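Side-chain contacts in RNA polymerase sigma factor SIGMA-28 (FliA) (Aquifex aeolicus, PDB 1RP3), which probably directs RNA polymerase to flagellar promoters as an alternative sigma factor, and is captured here in an inactive complex with the anti-sigma factor FlgM: residues 32-37 and 203-208; 196-201 and 207-212. All blocks are in the same frame, centred on the assembly; numbering follows the deposited sequence.

Contact 1 (32-37 and 203-208); sequences IKKHLP and ELPAKE
The side chain of Lys34 runs past the ring of Pro205 and ends at the backbone of Glu203. Its root does the apolar part: CB and CG of Lys34 both lie 4.1 Å from Pro205 CG. Beyond CG the chain is fully extended, with chi2 to chi4 all near 180°, and this carries NZ along to the peptide. There Lys34 NZ donates to Glu203 O at 2.8 Å. The ammonium meets this oxygen at a C=O...N angle of 138°, tilted 28° from the carbonyl plane. The Glu203 carboxylate is not in contact, since OE1 stays 5.1 Å from Lys34 NZ, but its charge probably still favours the ammonium. A water makes a second link. It donates to Lys34 O at 2.6 Å and accepts from Ala206 N at 3.2 Å, so it serves an amide in the first turn of helix 206-212. A methionine in place of Lys34 would probably leave Glu203 O without its ammonium donor and the Glu203 carboxylate without this nearby positive charge. Next to Lys34, His35 turns inward to Phe200 and to Phe86 of the FlgM chain. Glu203 has positive phi as it leaves helix 190-201, and Pro205 is the N-cap residue of the next helix. The contact sets the type I turn Lys33-Leu36 of sigma region 2 against the turn before helix 206-212 in region 4, probably the first helix of the helix-turn-helix.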
loop_
_atom_site.group_PDB
_atom_site.type_symbol
_atom_site.label_atom_id
_atom_site.label_comp_id
_atom_site.label_asym_id
_atom_site.label_seq_id
_atom_site.Cartn_x
_atom_site.Cartn_y
_atom_site.Cartn_z
ATOM N N ILE A 32 1.420 2.782 -1.798
ATOM C CA ILE A 32 0.045 2.639 -1.346
ATOM C C ILE A 32 -0.856 3.410 -2.309
ATOM O O ILE A 32 -1.945 2.951 -2.640
ATOM C CB ILE A 32 -0.119 3.128 0.118
ATOM C CG1 ILE A 32 0.602 2.169 1.061
ATOM C CG2 ILE A 32 -1.568 3.215 0.521
ATOM C CD1 ILE A 32 0.674 2.663 2.494
ATOM N N LYS A 33 -0.361 4.540 -2.817
ATOM C CA LYS A 33 -1.122 5.363 -3.762
ATOM C C LYS A 33 -1.540 4.598 -5.017
ATOM O O LYS A 33 -2.539 4.931 -5.649
ATOM C CB LYS A 33 -0.336 6.614 -4.160
ATOM C CG LYS A 33 -0.654 7.839 -3.323
ATOM C CD LYS A 33 -2.020 8.410 -3.656
ATOM C CE LYS A 33 -2.053 9.022 -5.050
ATOM N NZ LYS A 33 -3.425 9.484 -5.443
ATOM N N LYS A 34 -0.793 3.564 -5.371
ATOM C CA LYS A 34 -1.130 2.779 -6.559
ATOM C C LYS A 34 -2.449 2.012 -6.420
ATOM O O LYS A 34 -3.026 1.567 -7.415
ATOM C CB LYS A 34 -0.014 1.797 -6.889
ATOM C CG LYS A 34 1.291 2.437 -7.317
ATOM C CD LYS A 34 2.351 1.354 -7.504
ATOM C CE LYS A 34 3.622 1.905 -8.123
ATOM N NZ LYS A 34 4.594 0.816 -8.379
ATOM N N HIS A 35 -2.935 1.888 -5.189
ATOM C CA HIS A 35 -4.169 1.162 -4.913
ATOM C C HIS A 35 -5.289 2.076 -4.442
ATOM O O HIS A 35 -6.350 1.608 -4.040
ATOM C CB HIS A 35 -3.923 0.131 -3.816
ATOM C CG HIS A 35 -2.756 -0.772 -4.085
ATOM N ND1 HIS A 35 -2.920 -2.083 -4.467
ATOM C CD2 HIS A 35 -1.432 -0.553 -4.004
ATOM C CE1 HIS A 35 -1.727 -2.639 -4.609
ATOM N NE2 HIS A 35 -0.808 -1.742 -4.339
ATOM N N LEU A 36 -5.025 3.372 -4.409
ATOM C CA LEU A 36 -6.012 4.318 -3.942
ATOM C C LEU A 36 -6.667 5.106 -5.067
ATOM O O LEU A 36 -6.161 5.168 -6.183
ATOM C CB LEU A 36 -5.352 5.283 -2.953
ATOM C CG LEU A 36 -5.078 4.775 -1.532
ATOM C CD1 LEU A 36 -4.074 5.706 -0.818
ATOM C CD2 LEU A 36 -6.415 4.671 -0.770
ATOM N N PRO A 37 -7.861 5.646 -4.807
ATOM C CA PRO A 37 -8.527 6.434 -5.844
ATOM C C PRO A 37 -7.609 7.624 -6.100
ATOM O O PRO A 37 -6.963 8.132 -5.179
ATOM C CB PRO A 37 -9.810 6.901 -5.151
ATOM C CG PRO A 37 -10.068 5.848 -4.125
ATOM C CD PRO A 37 -8.703 5.510 -3.603
ATOM N N GLU A 203 4.261 -4.832 -8.803
ATOM C CA GLU A 203 3.918 -3.481 -8.360
ATOM C C GLU A 203 3.321 -2.617 -9.470
ATOM O O GLU A 203 3.763 -1.500 -9.738
ATOM C CB GLU A 203 5.127 -2.806 -7.712
ATOM C CG GLU A 203 5.637 -3.545 -6.478
ATOM C CD GLU A 203 6.806 -2.847 -5.806
ATOM O OE1 GLU A 203 7.827 -2.576 -6.477
ATOM O OE2 GLU A 203 6.704 -2.572 -4.594
ATOM N N LEU A 204 2.274 -3.148 -10.089
ATOM C CA LEU A 204 1.589 -2.464 -11.166
ATOM C C LEU A 204 0.155 -2.144 -10.813
ATOM O O LEU A 204 -0.561 -2.995 -10.319
ATOM C CB LEU A 204 1.610 -3.334 -12.421
ATOM C CG LEU A 204 2.989 -3.571 -13.030
ATOM C CD1 LEU A 204 2.845 -4.458 -14.248
ATOM C CD2 LEU A 204 3.649 -2.243 -13.392
ATOM N N PRO A 205 -0.282 -0.902 -11.055
ATOM C CA PRO A 205 -1.666 -0.524 -10.751
ATOM C C PRO A 205 -2.599 -1.355 -11.636
ATOM O O PRO A 205 -2.170 -1.959 -12.620
ATOM C CB PRO A 205 -1.711 0.958 -11.140
ATOM C CG PRO A 205 -0.306 1.397 -10.938
ATOM C CD PRO A 205 0.487 0.259 -11.522
ATOM N N ALA A 206 -3.872 -1.382 -11.275
ATOM C CA ALA A 206 -4.872 -2.141 -12.010
ATOM C C ALA A 206 -4.939 -1.712 -13.473
ATOM O O ALA A 206 -5.074 -2.557 -14.362
ATOM C CB ALA A 206 -6.231 -1.980 -11.340
ATOM N N LYS A 207 -4.796 -0.409 -13.723
ATOM C CA LYS A 207 -4.850 0.117 -15.089
ATOM C C LYS A 207 -3.783 -0.500 -15.996
ATOM O O LYS A 207 -4.048 -0.795 -17.160
ATOM C CB LYS A 207 -4.747 1.651 -15.093
ATOM N N GLU A 208 -2.591 -0.720 -15.454
ATOM C CA GLU A 208 -1.506 -1.312 -16.222
ATOM C C GLU A 208 -1.735 -2.800 -16.397
ATOM O O GLU A 208 -1.404 -3.377 -17.432
ATOM C CB GLU A 208 -0.169 -1.081 -15.528
ATOM C CG GLU A 208 0.134 0.380 -15.251
ATOM C CD GLU A 208 0.030 1.263 -16.494
ATOM O OE1 GLU A 208 0.484 0.846 -17.579
ATOM O OE2 GLU A 208 -0.503 2.389 -16.383
HETATM O O HOH W 1 -4.845 0.413 -8.850
#

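Contact 2 (196-201 and 207-212); sequences IQLIFY and KEVAKI
Val209 turns both methyl groups to helix 196-201, and one of them sits between Leu198 and Ile199. CG2 of Val209 is the deeper bump. It sits 3.7 Å from Ile199 CG1 and 3.9 Å from Leu198 CB, in the hollow between these neighbouring side chains. With chi1 at 173°, CG1 of Val209 lies anti to the backbone N and CG2 beside it. The two methyls therefore fork. CG1 goes to the outer part of Leu198, where it lies 4.0 Å from Leu198 CD1, while CG2 takes the inner hollow. The side chains of Ile199 and Val209 cross at about a right angle.

Leu198 fills the matching hollow on the other helix. Its CD1 methyl enters between Val209 and Ile212, one turn apart, and meets Ile212 CG2 at 4.2 Å. Leu198 and Ile212 reach toward each other tip to tip. The CA atoms come nearest at Leu198 and Val209, 6.6 Å apart. The axes of the two short segments approach to 9.9 Å, with 140° between their directions, so the helices run roughly antiparallel but splayed. Leu204 packs on Val209 and Ile212 from the connecting turn, and Val220 of helix 217-236 also touches Val209. Polar groups stay off this interface. Lys211 NZ bridges to Glu208 OE1 at 3.2 Å within its own helix, and Gln197 bonds to the FlgM chain. This is the packing of two consecutive helices joined by a short turn, within the all-helical region 4. The four side chains that meet are aliphatic, and their residues are buried, with no polar bond between the segments. Their hold on each other probably comes mainly from shape fit and the exclusion of water, not from directed bonds.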
loop_
_atom_site.group_PDB
_atom_site.type_symbol
_atom_site.label_atom_id
_atom_site.label_comp_id
_atom_site.label_asym_id
_atom_site.label_seq_id
_atom_site.Cartn_x
_atom_site.Cartn_y
_atom_site.Cartn_z
ATOM N N ILE A 196 -2.861 -11.054 -8.897
ATOM C CA ILE A 196 -2.229 -10.673 -7.644
ATOM C C ILE A 196 -0.729 -10.495 -7.827
ATOM O O ILE A 196 -0.148 -9.542 -7.308
ATOM C CB ILE A 196 -2.496 -11.698 -6.526
ATOM C CG1 ILE A 196 -3.970 -11.673 -6.128
ATOM C CG2 ILE A 196 -1.661 -11.376 -5.302
ATOM C CD1 ILE A 196 -4.442 -10.331 -5.592
ATOM N N GLN A 197 -0.111 -11.378 -8.607
ATOM C CA GLN A 197 1.324 -11.281 -8.821
ATOM C C GLN A 197 1.679 -10.013 -9.592
ATOM O O GLN A 197 2.622 -9.301 -9.225
ATOM C CB GLN A 197 1.865 -12.524 -9.540
ATOM C CG GLN A 197 3.389 -12.525 -9.697
ATOM C CD GLN A 197 3.946 -13.846 -10.239
ATOM O OE1 GLN A 197 3.708 -14.925 -9.679
ATOM N NE2 GLN A 197 4.718 -13.756 -11.312
ATOM N N LEU A 198 0.918 -9.709 -10.643
ATOM C CA LEU A 198 1.199 -8.518 -11.438
ATOM C C LEU A 198 1.002 -7.239 -10.633
ATOM O O LEU A 198 1.714 -6.249 -10.830
ATOM C CB LEU A 198 0.331 -8.481 -12.698
ATOM C CG LEU A 198 0.642 -9.444 -13.854
ATOM C CD1 LEU A 198 -0.344 -9.209 -14.973
ATOM C CD2 LEU A 198 2.050 -9.264 -14.371
ATOM N N ILE A 199 0.056 -7.279 -9.699
ATOM C CA ILE A 199 -0.243 -6.119 -8.880
ATOM C C ILE A 199 0.710 -5.887 -7.721
ATOM O O ILE A 199 1.215 -4.781 -7.551
ATOM C CB ILE A 199 -1.702 -6.165 -8.360
ATOM C CG1 ILE A 199 -2.650 -5.782 -9.500
ATOM C CG2 ILE A 199 -1.883 -5.223 -7.170
ATOM C CD1 ILE A 199 -4.096 -5.628 -9.113
ATOM N N PHE A 200 0.998 -6.942 -6.965
ATOM C CA PHE A 200 1.852 -6.825 -5.791
ATOM C C PHE A 200 3.307 -7.202 -5.951
ATOM O O PHE A 200 4.165 -6.617 -5.297
ATOM C CB PHE A 200 1.253 -7.610 -4.623
ATOM C CG PHE A 200 -0.074 -7.089 -4.161
ATOM C CD1 PHE A 200 -1.246 -7.563 -4.719
ATOM C CD2 PHE A 200 -0.152 -6.164 -3.124
ATOM C CE1 PHE A 200 -2.487 -7.127 -4.254
ATOM C CE2 PHE A 200 -1.391 -5.719 -2.649
ATOM C CZ PHE A 200 -2.560 -6.207 -3.215
ATOM N N TYR A 201 3.589 -8.219 -6.757
ATOM C CA TYR A 201 4.970 -8.622 -6.959
ATOM C C TYR A 201 5.602 -7.737 -8.031
ATOM O O TYR A 201 6.753 -7.337 -7.903
ATOM C CB TYR A 201 5.070 -10.105 -7.320
ATOM C CG TYR A 201 6.481 -10.560 -7.627
ATOM C CD1 TYR A 201 7.414 -10.728 -6.606
ATOM C CD2 TYR A 201 6.887 -10.798 -8.942
ATOM C CE1 TYR A 201 8.721 -11.119 -6.885
ATOM C CE2 TYR A 201 8.186 -11.189 -9.238
ATOM C CZ TYR A 201 9.101 -11.348 -8.207
ATOM O OH TYR A 201 10.392 -11.729 -8.508
ATOM N N LYS A 207 -4.796 -0.409 -13.723
ATOM C CA LYS A 207 -4.850 0.117 -15.089
ATOM C C LYS A 207 -3.783 -0.500 -15.996
ATOM O O LYS A 207 -4.048 -0.795 -17.160
ATOM C CB LYS A 207 -4.747 1.651 -15.093
ATOM N N GLU A 208 -2.591 -0.720 -15.454
ATOM C CA GLU A 208 -1.506 -1.312 -16.222
ATOM C C GLU A 208 -1.735 -2.800 -16.397
ATOM O O GLU A 208 -1.404 -3.377 -17.432
ATOM C CB GLU A 208 -0.169 -1.081 -15.528
ATOM C CG GLU A 208 0.134 0.380 -15.251
ATOM C CD GLU A 208 0.030 1.263 -16.494
ATOM O OE1 GLU A 208 0.484 0.846 -17.579
ATOM O OE2 GLU A 208 -0.503 2.389 -16.383
ATOM N N VAL A 209 -2.314 -3.426 -15.382
ATOM C CA VAL A 209 -2.578 -4.850 -15.443
ATOM C C VAL A 209 -3.616 -5.116 -16.527
ATOM O O VAL A 209 -3.532 -6.113 -17.240
ATOM C CB VAL A 209 -3.034 -5.374 -14.080
ATOM C CG1 VAL A 209 -3.462 -6.819 -14.185
ATOM C CG2 VAL A 209 -1.888 -5.240 -13.075
ATOM N N ALA A 210 -4.550 -4.182 -16.692
ATOM C CA ALA A 210 -5.596 -4.298 -17.706
ATOM C C ALA A 210 -5.016 -4.336 -19.124
ATOM O O ALA A 210 -5.500 -5.068 -19.982
ATOM C CB ALA A 210 -6.592 -3.144 -17.575
ATOM N N LYS A 211 -3.974 -3.543 -19.353
ATOM C CA LYS A 211 -3.312 -3.477 -20.650
ATOM C C LYS A 211 -2.553 -4.772 -20.937
ATOM O O LYS A 211 -2.593 -5.295 -22.053
ATOM C CB LYS A 211 -2.368 -2.269 -20.695
ATOM C CG LYS A 211 -3.097 -0.930 -20.575
ATOM C CD LYS A 211 -2.203 0.216 -20.096
ATOM C CE LYS A 211 -1.109 0.586 -21.092
ATOM N NZ LYS A 211 -0.313 1.748 -20.588
ATOM N N ILE A 212 -1.902 -5.308 -19.910
ATOM C CA ILE A 212 -1.143 -6.543 -20.042
ATOM C C ILE A 212 -2.071 -7.711 -20.360
ATOM O O ILE A 212 -1.831 -8.448 -21.313
ATOM C CB ILE A 212 -0.328 -6.852 -18.749
ATOM C CG1 ILE A 212 0.639 -5.711 -18.452
ATOM C CG2 ILE A 212 0.472 -8.119 -18.909
ATOM C CD1 ILE A 212 1.336 -5.843 -17.128
#

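In the fold
From the N terminus, helix 7-33 leads into the turn that forms one side of contact 1. The chain then passes through mostly helical segments before helix 190-201 supplies the first side of contact 2. The turn at 203-205 completes contact 1, helix 206-212 completes contact 2, and the two segments share Lys207 and Glu208. Contact 1 closes a loop of 165 residues; contact 2 closes one of five. The short loop lies partly within the long one and runs past its end, so the two overlap. Contact 2 holds region 4 together locally, whereas contact 1 ties it back to region 2. Their centres are 9 Å apart.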